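Fiber (Human adenovirus 35, PDB 2QLK) forms, through this trimeric head (knob) domain, the receptor-attachment end of the viral fibre, whose serotype 35 knob binds the host receptor CD46. Local coordinates at residues S20-W25 and V50-G55; Q73-K78 and W183-S188; T136-N141 and N167-S172. All blocks are in the same frame, centred on the assembly; numbering follows the deposited sequence.

Interaction 1: residues S20-W25 and V50-G55; sequences SINTLW and VLVKNG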
# COMPACT_ATOMS: atom_id res chain seq x y z
N SER A 20 -7.56 -0.73 20.36
CA SER A 20 -9.04 -0.71 20.22
C SER A 20 -9.59 0.71 20.28
O SER A 20 -8.96 1.60 20.87
CB SER A 20 -9.68 -1.57 21.31
OG SER A 20 -9.20 -2.91 21.25
N ILE A 21 -10.76 0.92 19.68
CA ILE A 21 -11.44 2.22 19.63
C ILE A 21 -10.51 3.29 19.06
O ILE A 21 -10.63 4.48 19.36
CB ILE A 21 -11.97 2.65 21.04
CG1 ILE A 21 -13.04 3.74 20.87
CG2 ILE A 21 -10.83 3.19 21.91
CD1 ILE A 21 -13.68 4.18 22.18
N ASN A 22 -9.58 2.85 18.21
CA ASN A 22 -8.61 3.73 17.58
C ASN A 22 -8.92 3.82 16.09
O ASN A 22 -8.03 3.72 15.25
CB ASN A 22 -7.20 3.18 17.79
CG ASN A 22 -7.04 1.79 17.20
OD1 ASN A 22 -7.77 0.86 17.55
ND2 ASN A 22 -6.06 1.64 16.31
N THR A 23 -10.20 4.02 15.78
CA THR A 23 -10.62 4.09 14.40
C THR A 23 -11.69 5.16 14.13
O THR A 23 -12.77 5.17 14.74
CB THR A 23 -11.10 2.69 13.94
OG1 THR A 23 -11.88 2.79 12.74
CG2 THR A 23 -11.90 2.02 15.05
N LEU A 24 -11.36 6.07 13.22
CA LEU A 24 -12.25 7.15 12.81
C LEU A 24 -12.71 6.86 11.36
O LEU A 24 -11.87 6.68 10.47
CB LEU A 24 -11.47 8.46 12.87
CG LEU A 24 -12.18 9.80 12.73
CD1 LEU A 24 -13.26 9.96 13.81
CD2 LEU A 24 -11.12 10.90 12.87
N TRP A 25 -14.01 6.79 11.12
CA TRP A 25 -14.48 6.47 9.78
C TRP A 25 -15.86 6.99 9.44
O TRP A 25 -16.58 7.55 10.28
CB TRP A 25 -14.46 4.95 9.56
CG TRP A 25 -15.44 4.18 10.42
CD1 TRP A 25 -16.07 4.63 11.55
CD2 TRP A 25 -15.88 2.82 10.24
NE1 TRP A 25 -16.88 3.65 12.07
CE2 TRP A 25 -16.78 2.53 11.28
CE3 TRP A 25 -15.60 1.83 9.29
CZ2 TRP A 25 -17.40 1.28 11.41
CZ3 TRP A 25 -16.23 0.58 9.41
CH2 TRP A 25 -17.12 0.32 10.47
N VAL A 50 -11.76 5.08 5.90
CA VAL A 50 -11.46 4.47 7.16
C VAL A 50 -10.04 4.89 7.57
O VAL A 50 -9.08 4.67 6.84
CB VAL A 50 -11.57 2.96 7.03
CG1 VAL A 50 -11.43 2.31 8.42
CG2 VAL A 50 -12.92 2.61 6.40
N LEU A 51 -9.94 5.53 8.73
CA LEU A 51 -8.67 5.98 9.28
C LEU A 51 -8.42 5.23 10.59
O LEU A 51 -9.24 5.27 11.51
CB LEU A 51 -8.71 7.48 9.54
CG LEU A 51 -9.00 8.40 8.35
CD1 LEU A 51 -9.20 9.81 8.81
CD2 LEU A 51 -7.78 8.35 7.39
N VAL A 52 -7.29 4.53 10.66
CA VAL A 52 -6.91 3.78 11.84
C VAL A 52 -5.61 4.31 12.44
O VAL A 52 -4.59 4.43 11.75
CB VAL A 52 -6.72 2.28 11.50
CG1 VAL A 52 -6.09 1.56 12.70
CG2 VAL A 52 -8.04 1.64 11.12
N LYS A 53 -5.67 4.62 13.74
CA LYS A 53 -4.51 5.11 14.47
C LYS A 53 -3.67 3.88 14.73
O LYS A 53 -4.18 2.85 15.17
CB LYS A 53 -4.93 5.73 15.79
CG LYS A 53 -3.77 6.23 16.62
CD LYS A 53 -3.43 7.66 16.30
CE LYS A 53 -2.32 8.16 17.19
NZ LYS A 53 -2.23 9.65 17.14
N ASN A 54 -2.38 3.98 14.44
CA ASN A 54 -1.49 2.84 14.61
C ASN A 54 -0.10 3.42 14.86
O ASN A 54 0.74 3.46 13.97
CB ASN A 54 -1.55 2.01 13.32
CG ASN A 54 -0.77 0.72 13.42
OD1 ASN A 54 -0.50 0.22 14.51
ND2 ASN A 54 -0.42 0.16 12.27
N GLY A 55 0.11 3.89 16.09
CA GLY A 55 1.39 4.48 16.45
C GLY A 55 1.54 5.85 15.82
O GLY A 55 0.59 6.64 15.79
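Trp25 and Val50 run next to each other from adjacent strands, their side chains heading in the same direction, where strand 23-25 pairs antiparallel with the end of strand 45-54 in a beta sheet of the fibre knob. The short segment axes run at 165° to each other, and the pairing of Thr23 with Val52, Leu24 with Leu51 and Trp25 with Val50 fixes the register. Leu24 and Leu51 form the hydrogen-bonded pair: Leu24 N reaches Leu51 O at 2.8 Å, and Leu51 N reaches Leu24 O at the same 2.8 Å.

The other two pairs are non-hydrogen-bonded and share the opposite face. There Trp25 CG sits between the backbone N and the carbonyl carbon (chi1 67°), and the indole leads away from the neighbouring strand. Contact is made at the ring edge, where Val50 CG2 comes within 4.0 Å of Trp25 CE3, near the ring plane. This face belongs to the trimer interface: Trp25 packs on Ile208 of a second subunit, and Val50 on Leu57 of that subunit. Leu24, on the other face, touches Phe123 and Leu105 of its own chain.

Ahead of the strand, Asn22 grips Lys53 twice. Lys53 N donates to Asn22 O (2.9 Å, 162° at the hydrogen), while Asn22 ND2 donates to Lys53 O, which lies in the amide plane; the modelled 2.5 Å is short enough to be doubtful as an exact length. The same ND2 lies 3.6 Å from Val52 CG1. Lys53 turns its amine elsewhere, to Ala122 O. Leu51 O, already bound by Leu24 N, also receives a CA-H...O contact from Thr23 CA at 3.4 Å.

Interaction 2: residues Q73-K78 and W183-S188; sequences QMFTQK and WNLNAS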
# COMPACT_ATOMS: atom_id res chain seq x y z
N GLN A 73 -22.00 9.43 -14.91
CA GLN A 73 -21.91 9.67 -16.34
C GLN A 73 -20.53 10.28 -16.63
O GLN A 73 -20.13 10.44 -17.78
CB GLN A 73 -23.03 10.62 -16.78
CG GLN A 73 -23.20 10.77 -18.28
CD GLN A 73 -24.60 11.23 -18.67
OE1 GLN A 73 -25.12 12.19 -18.10
NE2 GLN A 73 -25.20 10.56 -19.64
N MET A 74 -19.80 10.62 -15.56
CA MET A 74 -18.48 11.21 -15.74
C MET A 74 -17.53 10.29 -16.51
O MET A 74 -16.61 10.76 -17.21
CB MET A 74 -17.87 11.57 -14.38
CG MET A 74 -18.60 12.71 -13.69
SD MET A 74 -17.82 13.19 -12.13
CE MET A 74 -16.24 13.89 -12.80
N PHE A 75 -17.73 8.98 -16.39
CA PHE A 75 -16.86 8.05 -17.08
C PHE A 75 -17.28 7.71 -18.51
O PHE A 75 -16.89 6.67 -19.04
CB PHE A 75 -16.64 6.79 -16.21
CG PHE A 75 -15.74 7.03 -14.99
CD1 PHE A 75 -15.12 8.27 -14.79
CD2 PHE A 75 -15.52 6.02 -14.05
CE1 PHE A 75 -14.27 8.49 -13.66
CE2 PHE A 75 -14.68 6.23 -12.92
CZ PHE A 75 -14.06 7.46 -12.73
N THR A 76 -18.10 8.57 -19.13
CA THR A 76 -18.47 8.39 -20.54
C THR A 76 -17.47 9.24 -21.36
O THR A 76 -17.45 9.21 -22.60
CB THR A 76 -19.91 8.88 -20.86
OG1 THR A 76 -20.05 10.25 -20.46
CG2 THR A 76 -20.95 8.02 -20.16
N GLN A 77 -16.64 10.00 -20.66
CA GLN A 77 -15.63 10.84 -21.30
C GLN A 77 -14.25 10.25 -21.01
O GLN A 77 -14.06 9.60 -19.99
CB GLN A 77 -15.71 12.27 -20.75
CG GLN A 77 -15.64 12.32 -19.24
CD GLN A 77 -16.43 13.48 -18.65
OE1 GLN A 77 -17.55 13.76 -19.08
NE2 GLN A 77 -15.86 14.13 -17.64
N LYS A 78 -13.30 10.47 -21.91
CA LYS A 78 -11.96 9.93 -21.74
C LYS A 78 -11.18 10.60 -20.60
O LYS A 78 -10.17 10.08 -20.13
CB LYS A 78 -11.18 10.07 -23.04
CG LYS A 78 -11.18 11.48 -23.61
CD LYS A 78 -10.16 11.65 -24.73
CE LYS A 78 -8.73 11.62 -24.20
NZ LYS A 78 -7.71 11.80 -25.28
N TRP A 183 -9.11 12.13 -7.69
CA TRP A 183 -8.99 11.02 -8.64
C TRP A 183 -9.02 11.62 -10.04
O TRP A 183 -9.84 12.50 -10.33
CB TRP A 183 -10.16 10.06 -8.54
CG TRP A 183 -10.22 9.27 -7.27
CD1 TRP A 183 -9.76 8.01 -7.08
CD2 TRP A 183 -10.80 9.69 -6.03
NE1 TRP A 183 -10.03 7.59 -5.78
CE2 TRP A 183 -10.67 8.61 -5.12
CE3 TRP A 183 -11.42 10.88 -5.60
CZ2 TRP A 183 -11.14 8.68 -3.80
CZ3 TRP A 183 -11.89 10.94 -4.29
CH2 TRP A 183 -11.75 9.84 -3.40
N ASN A 184 -8.17 11.13 -10.91
CA ASN A 184 -8.09 11.63 -12.25
C ASN A 184 -8.08 10.49 -13.27
O ASN A 184 -7.28 9.56 -13.19
CB ASN A 184 -6.83 12.46 -12.41
CG ASN A 184 -6.70 13.07 -13.80
OD1 ASN A 184 -7.37 14.06 -14.12
ND2 ASN A 184 -5.87 12.46 -14.63
N LEU A 185 -9.00 10.58 -14.22
CA LEU A 185 -9.08 9.60 -15.28
C LEU A 185 -8.50 10.27 -16.54
O LEU A 185 -8.94 11.34 -16.95
CB LEU A 185 -10.53 9.21 -15.56
CG LEU A 185 -10.61 8.46 -16.92
CD1 LEU A 185 -10.00 7.03 -16.80
CD2 LEU A 185 -12.04 8.40 -17.38
N ASN A 186 -7.52 9.63 -17.17
CA ASN A 186 -6.95 10.19 -18.38
C ASN A 186 -6.71 9.04 -19.33
O ASN A 186 -5.61 8.49 -19.38
CB ASN A 186 -5.64 10.92 -18.05
CG ASN A 186 -4.98 11.52 -19.28
OD1 ASN A 186 -4.41 10.81 -20.10
ND2 ASN A 186 -5.07 12.84 -19.41
N ALA A 187 -7.74 8.68 -20.10
CA ALA A 187 -7.67 7.56 -21.03
C ALA A 187 -7.79 7.93 -22.51
O ALA A 187 -8.22 9.03 -22.84
CB ALA A 187 -8.76 6.55 -20.68
N SER A 188 -7.41 7.00 -23.38
CA SER A 188 -7.47 7.20 -24.82
C SER A 188 -8.90 7.00 -25.30
O SER A 188 -9.31 7.54 -26.33
CB SER A 188 -6.58 6.19 -25.53
OG SER A 188 -5.31 6.17 -24.93
O HOH W 1 -5.34 9.39 -25.63
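Phe75 presents its ring to Leu185 at a slant: methyl CD2 of Leu185 stands 4.0 Å from Phe75 CD1, and the two side chains cross obliquely. Elsewhere round the ring, Tyr149 makes an edge-to-face stack, and Pro191 and Leu198 add further packing. Leu185 points toward the 73-78 loop with CG anti to its backbone N (chi1 166°), and its CD2 also lies 3.5 Å from Gln77 O. Between the two segments the backbone bond runs from Ala187 N to Lys78 O, 2.8 Å long and close to straight (172°). It lies at the margin of the knob's four-stranded antiparallel sheet, where strand 177-186 pairs with strand 79-88: Leu185 and Ala80 are joined by a backbone bond, and Ala187 to Lys78 is one further bond just beyond the ends of both strands, two residues on from that pair along each. The aliphatic chain of Lys78 curls round the carbonyl of Ala187. A bend at chi3 (-70°) brings CE to 3.0 Å from Ala187 O, about as near as Lys78 CB at 3.1 Å. Beyond it, a water joins Lys78 NZ to Ser188 OG through two weak bonds.

Interaction 3: residues T136-N141 and N167-S172; sequences TRDSEN and NSRMIS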
# COMPACT_ATOMS: atom_id res chain seq x y z
N THR A 136 7.03 25.99 -1.21
CA THR A 136 8.46 25.70 -1.23
C THR A 136 8.56 24.32 -0.62
O THR A 136 9.49 23.56 -0.88
CB THR A 136 9.25 26.70 -0.34
OG1 THR A 136 8.97 28.05 -0.75
CG2 THR A 136 10.75 26.44 -0.44
N ARG A 137 7.57 24.02 0.22
CA ARG A 137 7.47 22.74 0.90
C ARG A 137 6.02 22.27 0.80
O ARG A 137 5.31 22.16 1.81
CB ARG A 137 7.88 22.88 2.37
CG ARG A 137 9.36 23.13 2.58
CD ARG A 137 9.67 23.18 4.06
NE ARG A 137 9.16 22.00 4.76
CZ ARG A 137 9.21 21.84 6.08
NH1 ARG A 137 9.75 22.78 6.84
NH2 ARG A 137 8.73 20.73 6.63
N ASP A 138 5.59 22.01 -0.43
CA ASP A 138 4.23 21.55 -0.71
C ASP A 138 4.31 20.14 -1.28
O ASP A 138 3.38 19.34 -1.14
CB ASP A 138 3.57 22.49 -1.73
CG ASP A 138 2.09 22.23 -1.90
OD1 ASP A 138 1.35 22.34 -0.89
OD2 ASP A 138 1.66 21.92 -3.03
N SER A 139 5.45 19.83 -1.90
CA SER A 139 5.70 18.53 -2.51
C SER A 139 5.61 17.38 -1.51
O SER A 139 5.02 16.34 -1.81
CB SER A 139 7.07 18.51 -3.19
OG SER A 139 7.11 19.39 -4.30
N GLU A 140 6.19 17.55 -0.32
CA GLU A 140 6.14 16.50 0.69
C GLU A 140 4.78 16.47 1.37
O GLU A 140 4.59 15.81 2.39
CB GLU A 140 7.26 16.67 1.73
CG GLU A 140 7.03 17.72 2.81
CD GLU A 140 7.17 19.14 2.29
OE1 GLU A 140 8.17 19.42 1.60
OE2 GLU A 140 6.27 19.96 2.58
N ASN A 141 3.83 17.20 0.79
CA ASN A 141 2.47 17.26 1.29
C ASN A 141 1.53 16.43 0.41
O ASN A 141 0.31 16.50 0.55
CB ASN A 141 2.00 18.71 1.35
CG ASN A 141 2.40 19.38 2.64
OD1 ASN A 141 3.58 19.45 2.98
ND2 ASN A 141 1.41 19.88 3.36
N ASN A 167 -3.07 18.82 4.67
CA ASN A 167 -2.97 20.20 5.15
C ASN A 167 -2.60 21.16 4.00
O ASN A 167 -3.34 21.29 3.04
CB ASN A 167 -1.93 20.28 6.29
CG ASN A 167 -2.31 19.41 7.48
OD1 ASN A 167 -3.49 19.10 7.69
ND2 ASN A 167 -1.32 19.00 8.26
N SER A 168 -1.46 21.83 4.10
CA SER A 168 -1.04 22.74 3.02
C SER A 168 -1.91 23.99 2.77
O SER A 168 -1.48 25.11 3.03
CB SER A 168 -0.89 21.98 1.70
OG SER A 168 -0.71 22.88 0.62
N ARG A 169 -3.12 23.80 2.24
CA ARG A 169 -4.01 24.93 1.96
C ARG A 169 -5.22 24.99 2.90
O ARG A 169 -6.20 24.29 2.69
CB ARG A 169 -4.53 24.87 0.52
CG ARG A 169 -3.53 24.45 -0.56
CD ARG A 169 -2.41 25.45 -0.78
NE ARG A 169 -1.42 25.42 0.29
CZ ARG A 169 -0.21 25.97 0.20
NH1 ARG A 169 0.16 26.59 -0.91
NH2 ARG A 169 0.63 25.89 1.23
N MET A 170 -5.14 25.81 3.95
CA MET A 170 -6.26 25.94 4.88
C MET A 170 -7.31 26.90 4.34
O MET A 170 -7.26 28.11 4.60
CB MET A 170 -5.79 26.42 6.27
CG MET A 170 -4.92 27.67 6.26
SD MET A 170 -4.63 28.28 7.94
CE MET A 170 -3.45 27.08 8.55
N ILE A 171 -8.25 26.36 3.57
CA ILE A 171 -9.32 27.14 2.95
C ILE A 171 -9.60 28.45 3.67
O ILE A 171 -9.53 29.53 3.07
CB ILE A 171 -10.64 26.34 2.89
CG1 ILE A 171 -11.77 27.23 2.38
CG2 ILE A 171 -10.98 25.80 4.27
CD1 ILE A 171 -13.14 26.59 2.44
N SER A 172 -9.91 28.36 4.96
CA SER A 172 -10.21 29.55 5.73
C SER A 172 -10.43 29.27 7.21
O SER A 172 -9.68 28.53 7.85
CB SER A 172 -11.47 30.22 5.17
OG SER A 172 -12.58 29.36 5.31
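Asp138 and Ser168 tie together two loops at one end of the knob's four-stranded antiparallel sheet, one leading into strand 142-150 and the other leaving its neighbour, strand 157-166. The first loop contains the 3-10 segment 139-141, where Asn141 N bonds back to Asp138 O at 2.9 Å. Between the loops, Ser168 OG donates to Asp138 OD1 at 2.6 Å, meeting the oxygen nearly along its C-O axis. Asp138 CG is anti to its backbone N (chi1 -170°), as Ser168 OG is to its own (chi1 170°), and this brings Asp138 CG and Ser168 OG to 3.8 Å from each other.

Arg169 lies beneath the same carboxylate. Asp138 OD1 stands 4.1 Å above the guanidinium plane, over its centre, so no N-H points at it and the pair does not form a salt bridge. The guanidinium is instead turned back on its own loop: Arg169 NH2 donates to Ser168 O at 2.9 Å from well above the carbonyl plane, NE adds a weak bond to the same oxygen, and NH1 has a weak bond to Thr135 OG1. Asn141 packs alongside, its ND2 3.5 Å from Ser168 CB, while that nitrogen bonds to Leu166 O.

The other carboxylate oxygen of Asp138, OD2, is bonded to Tyr142 OH. Both oxygens of this buried acid therefore have hydroxyl partners, and the nearby guanidinium, offering its charge rather than an N-H, would be expected to favour the ionised carboxylate.

How the interactions relate
The three contacts lie well apart in one knob domain. Interactions 1 and 2 are on opposite sides of the chain's centre, their own centres about 33 Å apart. Interaction 3 is about 24 Å from interaction 1 and about 27 Å from interaction 2, centre to centre; in each pairing the nearest atoms are at least about 10 Å apart, so none touches another. Interaction 1 closes before the others open, whereas interaction 3 is nested in the loop closed by interaction 2. Those two mark different ends of the four-stranded sheet; interaction 1 belongs to the other sheet. Interactions 1 and 3 meet neighbouring subunits, but 73-78 with 183-188 touches no other chain of the trimer.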